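PDB 2BDQ: copper homeostasis protein CutC from Streptococcus agalactiae, which is thought to bind copper ions and to take part in cytoplasmic copper homeostasis, though its precise role remains uncertain. Local coordinates for residues 3-8 with 24-29; 54-59 with 89-94; 13-18 with 47-52; 178-183 with 201-206. All coordinates share one frame; numbering follows the deposited sequence.

Contact 1: 3-8 with 24-29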
# COMPACT_ATOMS: atom_id res chain seq x y z
N LEU A 3 27.15 -4.05 -2.67
CA LEU A 3 26.08 -4.03 -1.68
C LEU A 3 24.75 -4.29 -2.40
O LEU A 3 24.41 -3.58 -3.34
CB LEU A 3 26.07 -2.66 -1.00
CG LEU A 3 25.28 -2.43 0.30
CD1 LEU A 3 25.86 -1.20 1.01
CD2 LEU A 3 23.80 -2.23 -0.01
N ARG A 4 24.03 -5.31 -1.97
CA ARG A 4 22.75 -5.64 -2.59
C ARG A 4 21.54 -5.24 -1.75
O ARG A 4 21.48 -5.52 -0.56
CB ARG A 4 22.66 -7.13 -2.91
CG ARG A 4 23.42 -7.53 -4.18
CD ARG A 4 23.17 -8.99 -4.55
NE ARG A 4 24.00 -9.90 -3.78
CZ ARG A 4 24.01 -11.22 -3.96
NH1 ARG A 4 24.81 -11.98 -3.22
NH2 ARG A 4 23.22 -11.78 -4.87
N GLU A 5 20.58 -4.58 -2.39
CA GLU A 5 19.35 -4.13 -1.74
C GLU A 5 18.13 -4.84 -2.30
O GLU A 5 17.86 -4.81 -3.50
CB GLU A 5 19.19 -2.62 -1.93
CG GLU A 5 17.86 -2.05 -1.43
CD GLU A 5 17.77 -0.54 -1.59
OE1 GLU A 5 18.58 0.18 -0.95
OE2 GLU A 5 16.90 -0.06 -2.36
N PHE A 6 17.37 -5.48 -1.42
CA PHE A 6 16.18 -6.18 -1.85
C PHE A 6 14.93 -5.28 -1.75
O PHE A 6 14.69 -4.66 -0.71
CB PHE A 6 16.00 -7.44 -1.00
CG PHE A 6 14.72 -8.16 -1.27
CD1 PHE A 6 13.73 -8.23 -0.30
CD2 PHE A 6 14.49 -8.75 -2.51
CE1 PHE A 6 12.53 -8.89 -0.55
CE2 PHE A 6 13.29 -9.41 -2.77
CZ PHE A 6 12.31 -9.48 -1.79
N CYS A 7 14.17 -5.23 -2.84
CA CYS A 7 12.95 -4.43 -2.91
C CYS A 7 11.78 -5.33 -2.51
O CYS A 7 11.43 -6.27 -3.23
CB CYS A 7 12.76 -3.91 -4.35
SG CYS A 7 11.30 -2.84 -4.61
N ALA A 8 11.18 -5.05 -1.36
CA ALA A 8 10.08 -5.86 -0.85
C ALA A 8 8.74 -5.15 -0.82
O ALA A 8 8.66 -3.93 -0.84
CB ALA A 8 10.43 -6.34 0.57
N ARG A 24 20.53 -4.58 2.82
CA ARG A 24 19.48 -3.60 3.01
C ARG A 24 18.24 -3.96 2.21
O ARG A 24 18.31 -4.66 1.20
CB ARG A 24 19.99 -2.23 2.58
CG ARG A 24 19.19 -1.04 3.03
CD ARG A 24 19.99 0.22 2.75
NE ARG A 24 20.22 0.40 1.33
CZ ARG A 24 21.39 0.73 0.77
NH1 ARG A 24 22.46 0.93 1.52
NH2 ARG A 24 21.47 0.86 -0.54
N VAL A 25 17.09 -3.48 2.68
CA VAL A 25 15.85 -3.74 1.99
C VAL A 25 15.08 -2.44 1.84
O VAL A 25 15.11 -1.59 2.73
CB VAL A 25 15.00 -4.81 2.76
CG1 VAL A 25 15.25 -4.68 4.23
CG2 VAL A 25 13.52 -4.64 2.46
N GLU A 26 14.45 -2.27 0.69
CA GLU A 26 13.65 -1.08 0.45
C GLU A 26 12.24 -1.54 0.78
O GLU A 26 11.68 -2.39 0.09
CB GLU A 26 13.71 -0.63 -1.02
CG GLU A 26 12.91 0.65 -1.26
CD GLU A 26 12.75 1.00 -2.73
OE1 GLU A 26 12.17 0.18 -3.48
OE2 GLU A 26 13.19 2.10 -3.14
N LEU A 27 11.69 -0.99 1.86
CA LEU A 27 10.36 -1.36 2.31
C LEU A 27 9.26 -0.48 1.70
O LEU A 27 9.26 0.74 1.85
CB LEU A 27 10.29 -1.28 3.84
CG LEU A 27 9.29 -2.13 4.64
CD1 LEU A 27 8.96 -1.47 5.96
CD2 LEU A 27 8.02 -2.32 3.84
N CYS A 28 8.32 -1.11 1.01
CA CYS A 28 7.19 -0.39 0.44
C CYS A 28 6.04 -1.35 0.21
O CYS A 28 6.11 -2.52 0.58
CB CYS A 28 7.58 0.33 -0.86
SG CYS A 28 8.71 -0.53 -1.99
N ASP A 29 4.95 -0.84 -0.36
CA ASP A 29 3.81 -1.69 -0.65
C ASP A 29 3.44 -1.35 -2.09
O ASP A 29 4.12 -0.54 -2.73
CB ASP A 29 2.66 -1.38 0.32
CG ASP A 29 1.47 -2.30 0.13
OD1 ASP A 29 1.66 -3.46 -0.28
OD2 ASP A 29 0.34 -1.88 0.41
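The guanidinium of Arg-24 has Leu-3 over one face, where CD2 sits 3.5 Å above the plane toward its rim, and Glu-5 at its edge. The Phe-6 ring carries Ala-8 N over one face, 4.1 Å above the plane and likewise offset toward the rim. NE and NH2 of Arg-24 grip Glu-5 side-on, both nitrogens converging on the single oxygen OE1, which lies in the guanidinium plane. The shorter bond, 2.8 Å from Arg-24 NE to Glu-5 OE1, uses the anti lone pair; NH2 comes from above the carboxylate plane, the two planes being turned 75° apart. Arg-24 reaches this position with CG anti to the backbone N and a bend at chi3 (63°), whereas Glu-5 stays extended. Glu-5 OE2 is hydrogen-bonded to His-205 ND1 and stands 4.4 Å from Glu-26 OE2, a proximity of like charges that might raise the proton affinity of Glu-26.

Beneath these side chains runs a parallel ladder. Phe-6 N bonds to Arg-24 O, Glu-26 N returns to Phe-6 O at 2.8 Å, and Ala-8 N reaches Glu-26 O at 3.1 Å; a weak bond from Cys-28 N to Ala-8 O follows. Glu-5, Cys-7, Arg-24 and Glu-26 share one face, with Cys-7 SG 3.3 Å from Glu-26 OE1. On the other, Ala-8 CB meets Val-25 CG2 at 4.0 Å.

These are the first two strands of the closed eight-stranded TIM barrel. Strand 203-206 flanks 3-9 and strand 56-60 flanks 24-28, while Val-25 and Leu-27 pack outward against helix 40-52.

Contact 2: 54-59 with 89-94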
# COMPACT_ATOMS: atom_id res chain seq x y z
N GLY A 54 19.90 -8.12 11.48
CA GLY A 54 21.03 -7.30 11.07
C GLY A 54 20.98 -6.72 9.67
O GLY A 54 21.99 -6.72 8.96
N ILE A 55 19.82 -6.24 9.25
CA ILE A 55 19.72 -5.66 7.93
C ILE A 55 19.02 -4.29 8.01
O ILE A 55 18.05 -4.12 8.75
CB ILE A 55 18.96 -6.60 6.96
CG1 ILE A 55 18.61 -5.86 5.68
CG2 ILE A 55 17.73 -7.15 7.64
CD1 ILE A 55 17.95 -6.73 4.64
N SER A 56 19.56 -3.33 7.27
CA SER A 56 19.02 -1.97 7.25
C SER A 56 17.73 -1.90 6.46
O SER A 56 17.47 -2.73 5.60
CB SER A 56 20.04 -1.00 6.64
OG SER A 56 21.24 -1.00 7.40
N VAL A 57 16.94 -0.86 6.75
CA VAL A 57 15.65 -0.66 6.11
C VAL A 57 15.45 0.74 5.56
O VAL A 57 15.48 1.70 6.30
CB VAL A 57 14.52 -0.91 7.12
CG1 VAL A 57 13.16 -0.85 6.42
CG2 VAL A 57 14.72 -2.25 7.80
N ALA A 58 15.21 0.84 4.25
CA ALA A 58 14.97 2.13 3.62
C ALA A 58 13.46 2.17 3.32
O ALA A 58 12.96 1.37 2.54
CB ALA A 58 15.76 2.25 2.32
N VAL A 59 12.75 3.09 3.96
CA VAL A 59 11.30 3.19 3.77
C VAL A 59 10.86 4.10 2.63
O VAL A 59 11.30 5.25 2.53
CB VAL A 59 10.61 3.65 5.08
CG1 VAL A 59 9.11 3.78 4.87
CG2 VAL A 59 10.90 2.65 6.19
N GLU A 89 12.22 4.18 13.84
CA GLU A 89 13.63 3.85 13.67
C GLU A 89 14.06 3.37 12.29
O GLU A 89 14.94 2.51 12.18
CB GLU A 89 14.05 2.82 14.72
CG GLU A 89 13.85 3.27 16.17
CD GLU A 89 14.13 2.17 17.17
OE1 GLU A 89 15.30 1.71 17.25
OE2 GLU A 89 13.19 1.76 17.89
N SER A 90 13.46 3.91 11.24
CA SER A 90 13.85 3.52 9.89
C SER A 90 15.27 4.03 9.65
O SER A 90 15.68 5.06 10.20
CB SER A 90 12.89 4.12 8.86
OG SER A 90 11.57 3.64 9.07
N ASP A 91 16.03 3.31 8.83
CA ASP A 91 17.41 3.68 8.54
C ASP A 91 17.56 4.67 7.40
O ASP A 91 18.54 5.41 7.35
CB ASP A 91 18.21 2.42 8.24
CG ASP A 91 18.26 1.48 9.42
OD1 ASP A 91 18.93 1.83 10.42
OD2 ASP A 91 17.61 0.41 9.36
N ALA A 92 16.59 4.68 6.49
CA ALA A 92 16.65 5.59 5.36
C ALA A 92 15.26 5.88 4.80
O ALA A 92 14.33 5.11 5.00
CB ALA A 92 17.55 5.01 4.27
N LEU A 93 15.14 6.99 4.09
CA LEU A 93 13.88 7.39 3.48
C LEU A 93 14.09 7.49 1.97
O LEU A 93 15.09 8.05 1.51
CB LEU A 93 13.43 8.73 4.06
CG LEU A 93 13.41 8.80 5.59
CD1 LEU A 93 13.05 10.22 6.02
CD2 LEU A 93 12.42 7.79 6.16
N VAL A 94 13.15 6.95 1.20
CA VAL A 94 13.22 6.95 -0.26
C VAL A 94 12.08 7.81 -0.81
O VAL A 94 10.90 7.49 -0.61
CB VAL A 94 13.08 5.52 -0.81
CG1 VAL A 94 13.40 5.48 -2.29
CG2 VAL A 94 13.98 4.57 -0.03
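A side chain stands in for the backbone at the start of this strand pair: Val-57 N donates not to a carbonyl but to Asp-91 OD2, at 3.0 Å and on the anti lone pair of that oxygen. Asp-91 puts its carboxylate there with CG anti to its own carbonyl carbon (chi1 -63°), and its backbone N reciprocates by bonding to Val-57 O in the carbonyl plane. Asp-91 thus clasps both backbone polar atoms of Val-57. Ala-92 N adds a weak bond to the same Val-57 O, so two successive N-H groups share one carbonyl. OD2 also accepts from His-51 NE2, which ties the clasp to the end of helix 40-52.

Regular parallel pairing takes over beyond this point. Val-59 N bonds to Ala-92 O at 2.8 Å, and Val-94 N to Val-59 O at 2.8 Å; in both the donor stands above the carbonyl plane. Ala-58 and Ala-92 meet methyl to methyl, 3.8 Å between their CB atoms, and Val-94 CG2 touches Ala-58 CB from farther along that side. On the opposite face Val-59 CG2 makes a van der Waals contact with the hydroxyl OG of Ser-90, which is hydrogen-bonded to Ala-85 O.

Strand 56-60, helix 72-87 and strand 92-95 form a beta-alpha-beta unit of the TIM barrel. Strand 24-28 borders 56-60, strand 121-123 lies beyond 92-95, and Val-57 and Ser-90 pack against helix 40-52.

Contact 3: 13-18 with 47-52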
# COMPACT_ATOMS: atom_id res chain seq x y z
N ASP A 13 8.04 -11.77 2.00
CA ASP A 13 9.25 -12.43 1.51
C ASP A 13 10.51 -12.13 2.30
O ASP A 13 11.61 -12.45 1.84
CB ASP A 13 9.45 -12.03 0.04
CG ASP A 13 8.22 -12.27 -0.80
OD1 ASP A 13 7.95 -11.47 -1.71
OD2 ASP A 13 7.51 -13.28 -0.55
N LEU A 14 10.37 -11.56 3.48
CA LEU A 14 11.54 -11.22 4.29
C LEU A 14 12.15 -12.38 5.07
O LEU A 14 13.33 -12.34 5.43
CB LEU A 14 11.21 -10.09 5.26
CG LEU A 14 10.81 -8.73 4.68
CD1 LEU A 14 10.65 -7.76 5.84
CD2 LEU A 14 11.85 -8.21 3.70
N THR A 15 11.36 -13.42 5.33
CA THR A 15 11.84 -14.56 6.11
C THR A 15 13.02 -15.32 5.52
O THR A 15 13.69 -16.07 6.22
CB THR A 15 10.69 -15.55 6.40
OG1 THR A 15 9.94 -15.80 5.21
CG2 THR A 15 9.77 -14.99 7.48
N ARG A 16 13.30 -15.12 4.23
CA ARG A 16 14.42 -15.83 3.62
C ARG A 16 15.66 -14.96 3.45
O ARG A 16 16.70 -15.44 2.98
CB ARG A 16 14.00 -16.40 2.26
CG ARG A 16 14.72 -17.70 1.90
CD ARG A 16 14.42 -18.77 2.96
NE ARG A 16 12.98 -19.00 3.08
CZ ARG A 16 12.36 -19.35 4.20
NH1 ARG A 16 11.04 -19.53 4.21
NH2 ARG A 16 13.06 -19.50 5.32
N LEU A 17 15.57 -13.69 3.82
CA LEU A 17 16.71 -12.79 3.68
C LEU A 17 17.82 -13.11 4.67
O LEU A 17 17.56 -13.52 5.81
CB LEU A 17 16.27 -11.33 3.86
CG LEU A 17 15.71 -10.59 2.64
CD1 LEU A 17 14.60 -11.39 2.00
CD2 LEU A 17 15.20 -9.23 3.08
N ASP A 18 19.06 -12.93 4.22
CA ASP A 18 20.23 -13.19 5.04
C ASP A 18 21.23 -12.04 4.87
O ASP A 18 21.57 -11.68 3.75
CB ASP A 18 20.89 -14.50 4.62
CG ASP A 18 21.88 -15.00 5.64
OD1 ASP A 18 21.47 -15.21 6.81
OD2 ASP A 18 23.07 -15.18 5.29
N ASN A 47 10.87 -3.16 10.46
CA ASN A 47 12.10 -2.59 11.00
C ASN A 47 12.66 -3.42 12.14
O ASN A 47 13.86 -3.68 12.20
CB ASN A 47 11.87 -1.16 11.50
CG ASN A 47 11.64 -0.18 10.37
OD1 ASN A 47 11.45 1.02 10.59
ND2 ASN A 47 11.66 -0.67 9.14
N GLN A 48 11.79 -3.84 13.06
CA GLN A 48 12.22 -4.64 14.19
C GLN A 48 12.67 -6.02 13.73
O GLN A 48 13.67 -6.55 14.21
CB GLN A 48 11.09 -4.77 15.20
CG GLN A 48 11.44 -5.57 16.45
CD GLN A 48 10.32 -5.53 17.49
OE1 GLN A 48 9.82 -4.45 17.83
NE2 GLN A 48 9.93 -6.70 17.99
N TYR A 49 11.94 -6.60 12.78
CA TYR A 49 12.26 -7.92 12.25
C TYR A 49 13.59 -7.89 11.50
O TYR A 49 14.45 -8.74 11.73
CB TYR A 49 11.17 -8.40 11.30
CG TYR A 49 11.40 -9.78 10.75
CD1 TYR A 49 11.11 -10.91 11.51
CD2 TYR A 49 11.92 -9.97 9.47
CE1 TYR A 49 11.32 -12.20 11.00
CE2 TYR A 49 12.13 -11.24 8.95
CZ TYR A 49 11.83 -12.35 9.73
OH TYR A 49 12.03 -13.62 9.22
N LEU A 50 13.76 -6.93 10.61
CA LEU A 50 14.99 -6.82 9.84
C LEU A 50 16.19 -6.42 10.70
O LEU A 50 17.26 -6.99 10.55
CB LEU A 50 14.80 -5.82 8.70
CG LEU A 50 13.80 -6.26 7.63
CD1 LEU A 50 13.49 -5.09 6.72
CD2 LEU A 50 14.35 -7.44 6.83
N HIS A 51 16.01 -5.46 11.60
CA HIS A 51 17.11 -5.05 12.47
C HIS A 51 17.58 -6.25 13.28
O HIS A 51 18.77 -6.42 13.52
CB HIS A 51 16.66 -3.93 13.41
CG HIS A 51 16.48 -2.61 12.74
ND1 HIS A 51 15.88 -1.53 13.36
CD2 HIS A 51 16.83 -2.18 11.50
CE1 HIS A 51 15.86 -0.50 12.53
NE2 HIS A 51 16.43 -0.87 11.40
N GLU A 52 16.63 -7.08 13.69
CA GLU A 52 16.93 -8.27 14.46
C GLU A 52 17.84 -9.21 13.66
O GLU A 52 18.70 -9.88 14.23
CB GLU A 52 15.62 -8.96 14.84
CG GLU A 52 15.70 -10.12 15.81
CD GLU A 52 14.33 -10.52 16.34
OE1 GLU A 52 13.75 -9.73 17.12
OE2 GLU A 52 13.81 -11.61 15.96
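Two neighbouring side chains of helix 40-52, Tyr-49 and Leu-50, reach across to an irregular turn at 13-18, and their different first torsions send them to different places. Tyr-49 has CG anti to the backbone N (chi1 -178°), which carries the ring out to Leu-14 and Thr-15. Its CE2 edge approaches Leu-14 O in the ring plane at 3.9 Å, with Leu-14 CB close by at 4.0 Å. The hydroxyl end passes obliquely by Thr-15, where Tyr-49 OH lies 3.2 Å from Thr-15 CG2. That methyl is anti to the carbonyl carbon of Thr-15, so that OG1 takes the crowded position between backbone N and carbonyl carbon. Tyr-49 also packs against Leu-73 of the second subunit.

Leu-50 instead places CG anti to its carbonyl carbon (chi1 -66°) with an extended second torsion, and so carries its methyls toward the turn. Leu-14 adopts nearly the same torsions, and the two leucines cross at about a right angle. Leu-14 CD1 meets Leu-50 CD2 at 3.8 Å. Leu-17, bent at its second torsion (chi2 52°) unlike the other two, brings its CD2 to 4.2 Å from the same Leu-50 CD2. No hydrogen bond joins the segments; within the turn Leu-17 N bonds to Leu-14 O at 3.1 Å.

The turn lies in the connection between strands 3-9 and 24-28 and packs on helix 40-52 in the outer layer of the TIM barrel. Leu-14 and Leu-50 both rest on Val-25 of strand 24-28, and Leu-17 reaches Phe-6 of strand 3-9.

Contact 4: 178-183 with 201-206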
# COMPACT_ATOMS: atom_id res chain seq x y z
N ARG A 178 30.53 12.14 -4.18
CA ARG A 178 29.81 13.11 -3.35
C ARG A 178 28.46 12.52 -2.95
O ARG A 178 27.83 12.97 -2.00
CB ARG A 178 29.59 14.41 -4.12
CG ARG A 178 30.85 15.21 -4.40
CD ARG A 178 30.51 16.42 -5.22
NE ARG A 178 30.01 16.02 -6.53
CZ ARG A 178 29.14 16.71 -7.25
NH1 ARG A 178 28.77 16.25 -8.44
NH2 ARG A 178 28.63 17.84 -6.79
N ILE A 179 28.04 11.52 -3.70
CA ILE A 179 26.77 10.86 -3.43
C ILE A 179 26.79 9.49 -4.11
O ILE A 179 27.32 9.35 -5.21
CB ILE A 179 25.59 11.71 -3.96
CG1 ILE A 179 24.27 11.06 -3.55
CG2 ILE A 179 25.69 11.84 -5.48
CD1 ILE A 179 23.08 11.95 -3.78
N GLU A 180 26.22 8.49 -3.45
CA GLU A 180 26.20 7.13 -3.98
C GLU A 180 25.18 6.89 -5.08
O GLU A 180 24.06 7.38 -5.02
CB GLU A 180 25.94 6.13 -2.84
CG GLU A 180 27.16 5.82 -1.96
CD GLU A 180 28.30 5.13 -2.73
OE1 GLU A 180 29.20 5.85 -3.24
OE2 GLU A 180 28.28 3.88 -2.85
N ILE A 181 25.59 6.11 -6.07
CA ILE A 181 24.71 5.77 -7.18
C ILE A 181 24.34 4.29 -7.06
O ILE A 181 25.21 3.42 -6.92
CB ILE A 181 25.41 5.99 -8.54
CG1 ILE A 181 25.72 7.48 -8.73
CG2 ILE A 181 24.53 5.45 -9.65
CD1 ILE A 181 24.51 8.36 -8.92
N MSE A 182 23.05 3.99 -7.14
CA MSE A 182 22.59 2.62 -7.05
C MSE A 182 21.79 2.27 -8.30
O MSE A 182 20.96 3.05 -8.74
CB MSE A 182 21.74 2.43 -5.78
CG MSE A 182 21.05 1.07 -5.68
SE MSE A 182 20.36 0.65 -3.92
CE MSE A 182 19.13 2.15 -3.65
N VAL A 183 22.04 1.10 -8.87
CA VAL A 183 21.29 0.70 -10.06
C VAL A 183 20.04 -0.10 -9.70
O VAL A 183 20.05 -0.90 -8.77
CB VAL A 183 22.16 -0.14 -11.02
CG1 VAL A 183 23.20 0.74 -11.66
CG2 VAL A 183 22.81 -1.30 -10.27
N VAL A 201 29.55 1.33 -10.28
CA VAL A 201 28.50 1.34 -9.25
C VAL A 201 28.79 0.22 -8.25
O VAL A 201 29.21 -0.86 -8.64
CB VAL A 201 27.10 1.10 -9.89
CG1 VAL A 201 26.05 0.94 -8.80
CG2 VAL A 201 26.75 2.28 -10.80
N LYS A 202 28.58 0.49 -6.96
CA LYS A 202 28.83 -0.51 -5.92
C LYS A 202 27.57 -0.98 -5.19
O LYS A 202 27.67 -1.72 -4.20
CB LYS A 202 29.83 0.02 -4.89
CG LYS A 202 31.18 0.39 -5.47
CD LYS A 202 31.20 1.86 -5.86
CE LYS A 202 31.79 2.73 -4.74
NZ LYS A 202 31.17 2.48 -3.40
N GLN A 203 26.40 -0.55 -5.65
CA GLN A 203 25.14 -0.93 -5.02
C GLN A 203 24.07 -1.29 -6.05
O GLN A 203 23.87 -0.57 -7.03
CB GLN A 203 24.63 0.20 -4.13
CG GLN A 203 25.67 0.68 -3.12
CD GLN A 203 25.06 1.53 -2.03
OE1 GLN A 203 24.15 1.09 -1.32
NE2 GLN A 203 25.55 2.75 -1.89
N ALA A 204 23.39 -2.40 -5.82
CA ALA A 204 22.36 -2.86 -6.74
C ALA A 204 21.03 -3.09 -6.02
O ALA A 204 20.99 -3.65 -4.93
CB ALA A 204 22.81 -4.14 -7.43
N HIS A 205 19.95 -2.66 -6.67
CA HIS A 205 18.60 -2.75 -6.15
C HIS A 205 17.75 -3.64 -7.06
O HIS A 205 17.88 -3.58 -8.28
CB HIS A 205 17.99 -1.35 -6.11
CG HIS A 205 16.53 -1.31 -5.82
ND1 HIS A 205 16.02 -1.01 -4.57
CD2 HIS A 205 15.45 -1.43 -6.64
CE1 HIS A 205 14.71 -0.95 -4.63
NE2 HIS A 205 14.33 -1.19 -5.88
N GLY A 206 16.89 -4.46 -6.47
CA GLY A 206 16.04 -5.32 -7.27
C GLY A 206 15.17 -6.29 -6.50
O GLY A 206 15.48 -6.65 -5.35
O HOH W 1 28.19 3.56 -6.36
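Glu-180 OE2 is gripped by two donors, Gln-203 at the start of strand 203-206 and Lys-202 in the loop just before it, one on each lone pair. Gln-203 NE2 takes the anti lone pair at 3.1 Å, the amide lying nearly coplanar with the carboxylate (21°); Lys-202 NZ comes to the syn side at 3.3 Å and makes a salt bridge. The strands joined here are the last two of the TIM barrel, linked by helix 192-199 in a beta-alpha-beta unit. Glu-180 bends at chi2 (-64°) to meet both donors, and Lys-202 curls through three successive torsions to bring its amine over. The other end of the Gln-203 amide, OE1, accepts from Arg-24 NH2, so the amide bridges a carboxylate and a guanidinium.

The backbone pairing is short. Val-183 N bonds to Gln-203 O, and His-205 N meets Val-183 O at 2.7 Å, almost along the C=O axis (177°). Before the strands pair, a water bridges the gap, donating to Ile-181 O and accepting from Lys-202 N. Val-201 packs nearby, CG1 against Ile-181 O and CG2 touching both Ile-181 CG2 and Val-183 CG1. On the side of Gln-203, the selenomethionine Met-182 extends along the barrel interior toward His-205, whose ring is held at ND1 by Glu-5 OE2; Met-182 SE stops 3.8 Å from His-205 CB.

Contacts 1, 2 and 4 are seams of one closed barrel, and contact 3 packs on its outside. A single strand pairing separates contacts 1 and 2: strand 24-28 of contact 1 pairs with strand 56-60 of contact 2, Leu-27 N lying 2.8 Å from Ala-58 O. Another, 203-206 with 3-9, closes the barrel between contacts 4 and 1. Here Glu-5, Cys-7 and His-205 meet on one face of the sheet inside the barrel, Glu-5 OE2 being 2.6 Å from His-205 ND1. Contact 3 touches contact 1, with Leu-50 CD1 3.1 Å from Val-25 CG1, and meets contact 2 where Ile-55 N probably bonds to Leu-50 O. Contacts 3 and 4 are farthest apart, their centres about 21 Å from each other.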